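Local coordinates for pngf-ii (Elizabethkingia meningoseptica, PDB 4R4X), which probably removes N-linked glycans from glycoproteins by hydrolysing the glycosylamine bond to asparagine, as a prokaryotic peptide:N-glycosidase of the PNGase F kind, at residues 299-304 with 384-389. Numbering follows the deposited sequence. Where two conformers were deposited one is given.
Sequences LMRFFT and NTTNVM
Arg-301 and Thr-386 make the whole contact, through one polar meeting in the interior of the protein. The threonine hydroxyl lies over one face of the guanidinium group, with Thr-386 OG1 3.2 Å from Arg-301 NH2 and 3.6 Å from Arg-301 CZ. From there it is badly angled to accept an N-H, so the pair is a close polar approach and not a hydrogen bond. Arg-301 sends CG anti to the backbone N (chi1 170°) and then bends at chi2 and chi3, which carries the guanidinium across to the loop, where the two side chains run past each other in opposite directions.

What ties the two groups together is a shared acid. Glu-298 forms a salt bridge through OE1 to Arg-301 NH2, while its OE2 is hydrogen-bonded to Thr-386 OG1, so one carboxylate, through its two oxygens, holds both the guanidinium and the hydroxyl. Arg-301 NH1 is hydrogen-bonded to the backbone O of Asn-529.

The loop is shaped locally as well. Asn-384 OD1 accepts from Thr-386 N at 3.0 Å, with the donor nitrogen 20° out of the plane of the side-chain carbonyl, and this bond closes an Asx turn just where strand 378-384 ends. Asn-384 ND2 adds a second anchor, hydrogen-bonded to the carbonyl oxygen of Phe-296, and Asn-387 follows as the centre of an inverse gamma turn. The contact thus fastens strand 297-303, in the N-terminal PNGase F family region, to the Asx-turn loop leaving strand 378-384, by way of Glu-298, which bridges the buried Arg-301 and Thr-386.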
loop_
_atom_site.group_PDB
_atom_site.type_symbol
_atom_site.label_atom_id
_atom_site.label_comp_id
_atom_site.label_asym_id
_atom_site.label_seq_id
_atom_site.Cartn_x
_atom_site.Cartn_y
_atom_site.Cartn_z
ATOM N N LEU A 299 2.732 -11.437 -6.547
ATOM C CA LEU A 299 2.404 -10.022 -6.288
ATOM C C LEU A 299 3.664 -9.229 -5.940
ATOM O O LEU A 299 3.826 -8.104 -6.396
ATOM C CB LEU A 299 1.402 -9.866 -5.143
ATOM C CG LEU A 299 0.034 -10.524 -5.289
ATOM C CD1 LEU A 299 -0.878 -10.023 -4.160
ATOM C CD2 LEU A 299 -0.578 -10.195 -6.662
HETATM N N MSE A 300 4.543 -9.833 -5.147
HETATM C CA MSE A 300 5.738 -9.162 -4.595
HETATM C C MSE A 300 6.771 -10.220 -4.315
HETATM O O MSE A 300 6.501 -11.157 -3.578
HETATM C CB MSE A 300 5.405 -8.433 -3.275
HETATM C CG MSE A 300 6.626 -7.826 -2.566
HETATM SE SE MSE A 300 6.405 -7.745 -0.597
HETATM C CE MSE A 300 4.519 -7.195 -0.501
ATOM N N ARG A 301 7.965 -10.088 -4.907
ATOM C CA ARG A 301 9.102 -10.930 -4.595
ATOM C C ARG A 301 9.980 -10.138 -3.636
ATOM O O ARG A 301 10.308 -8.966 -3.904
ATOM C CB ARG A 301 9.878 -11.304 -5.872
ATOM C CG ARG A 301 11.233 -11.984 -5.643
ATOM C CD ARG A 301 11.287 -13.471 -5.935
ATOM N NE ARG A 301 10.755 -13.841 -7.249
ATOM C CZ ARG A 301 11.420 -13.931 -8.406
ATOM N NH1 ARG A 301 12.715 -13.659 -8.504
ATOM N NH2 ARG A 301 10.749 -14.266 -9.511
ATOM N N PHE A 302 10.318 -10.751 -2.497
ATOM C CA PHE A 302 11.085 -10.073 -1.464
ATOM C C PHE A 302 12.086 -11.036 -0.851
ATOM O O PHE A 302 11.972 -12.265 -0.988
ATOM C CB PHE A 302 10.180 -9.448 -0.372
ATOM C CG PHE A 302 9.444 -10.455 0.485
ATOM C CD1 PHE A 302 8.246 -11.031 0.047
ATOM C CD2 PHE A 302 9.928 -10.817 1.746
ATOM C CE1 PHE A 302 7.574 -11.965 0.829
ATOM C CE2 PHE A 302 9.258 -11.757 2.532
ATOM C CZ PHE A 302 8.079 -12.329 2.081
ATOM N N PHE A 303 13.083 -10.471 -0.179
ATOM C CA PHE A 303 14.063 -11.283 0.505
ATOM C C PHE A 303 14.139 -10.836 1.936
ATOM O O PHE A 303 14.240 -9.646 2.192
ATOM C CB PHE A 303 15.390 -11.188 -0.220
ATOM C CG PHE A 303 15.335 -11.826 -1.568
ATOM C CD1 PHE A 303 14.822 -11.131 -2.646
ATOM C CD2 PHE A 303 15.641 -13.164 -1.710
ATOM C CE1 PHE A 303 14.653 -11.744 -3.880
ATOM C CE2 PHE A 303 15.516 -13.784 -2.952
ATOM C CZ PHE A 303 14.995 -13.079 -4.035
ATOM N N THR A 304 14.079 -11.777 2.871
ATOM C CA THR A 304 14.214 -11.414 4.296
ATOM C C THR A 304 15.637 -10.976 4.593
ATOM O O THR A 304 16.599 -11.422 3.949
ATOM C CB THR A 304 13.812 -12.519 5.297
ATOM O OG1 THR A 304 14.810 -13.552 5.333
ATOM C CG2 THR A 304 12.464 -13.105 4.977
ATOM N N ASN A 384 6.443 -19.064 -14.429
ATOM C CA ASN A 384 6.953 -18.790 -13.091
ATOM C C ASN A 384 7.834 -19.949 -12.669
ATOM O O ASN A 384 7.331 -21.054 -12.428
ATOM C CB ASN A 384 5.810 -18.619 -12.107
ATOM C CG ASN A 384 6.261 -17.977 -10.805
ATOM O OD1 ASN A 384 7.425 -18.075 -10.400
ATOM N ND2 ASN A 384 5.337 -17.286 -10.156
ATOM N N THR A 385 9.142 -19.709 -12.619
ATOM C CA THR A 385 10.082 -20.733 -12.226
ATOM C C THR A 385 10.336 -20.775 -10.734
ATOM O O THR A 385 10.959 -21.705 -10.267
ATOM C CB THR A 385 11.448 -20.597 -12.927
ATOM O OG1 THR A 385 12.157 -19.452 -12.424
ATOM C CG2 THR A 385 11.262 -20.487 -14.460
ATOM N N THR A 386 9.865 -19.779 -9.997
ATOM C CA THR A 386 10.125 -19.706 -8.565
ATOM C C THR A 386 9.496 -20.892 -7.817
ATOM O O THR A 386 8.269 -21.067 -7.837
ATOM C CB THR A 386 9.595 -18.389 -7.975
ATOM O OG1 THR A 386 10.148 -17.266 -8.684
ATOM C CG2 THR A 386 9.953 -18.277 -6.479
ATOM N N ASN A 387 10.311 -21.675 -7.120
ATOM C CA ASN A 387 9.769 -22.875 -6.480
ATOM C C ASN A 387 9.305 -22.617 -5.041
ATOM O O ASN A 387 9.975 -22.938 -4.028
ATOM C CB ASN A 387 10.687 -24.084 -6.639
ATOM C CG ASN A 387 12.039 -23.893 -5.995
ATOM O OD1 ASN A 387 12.594 -22.786 -5.984
ATOM N ND2 ASN A 387 12.578 -24.977 -5.448
ATOM N N VAL A 388 8.128 -22.009 -4.981
ATOM C CA VAL A 388 7.436 -21.759 -3.737
ATOM C C VAL A 388 7.194 -23.079 -3.036
ATOM O O VAL A 388 7.163 -23.115 -1.802
ATOM C CB VAL A 388 6.137 -20.976 -3.992
ATOM C CG1 VAL A 388 5.065 -21.228 -2.938
ATOM C CG2 VAL A 388 6.459 -19.480 -4.101
HETATM N N MSE A 389 7.054 -24.154 -3.820
HETATM C CA MSE A 389 6.908 -25.503 -3.261
HETATM C C MSE A 389 8.246 -26.205 -3.029
HETATM O O MSE A 389 8.332 -27.436 -3.080
HETATM C CB MSE A 389 5.958 -26.300 -4.182
HETATM C CG MSE A 389 4.517 -25.929 -3.874
HETATM SE SE MSE A 389 3.337 -26.906 -5.131
HETATM C CE MSE A 389 3.425 -28.638 -4.217
#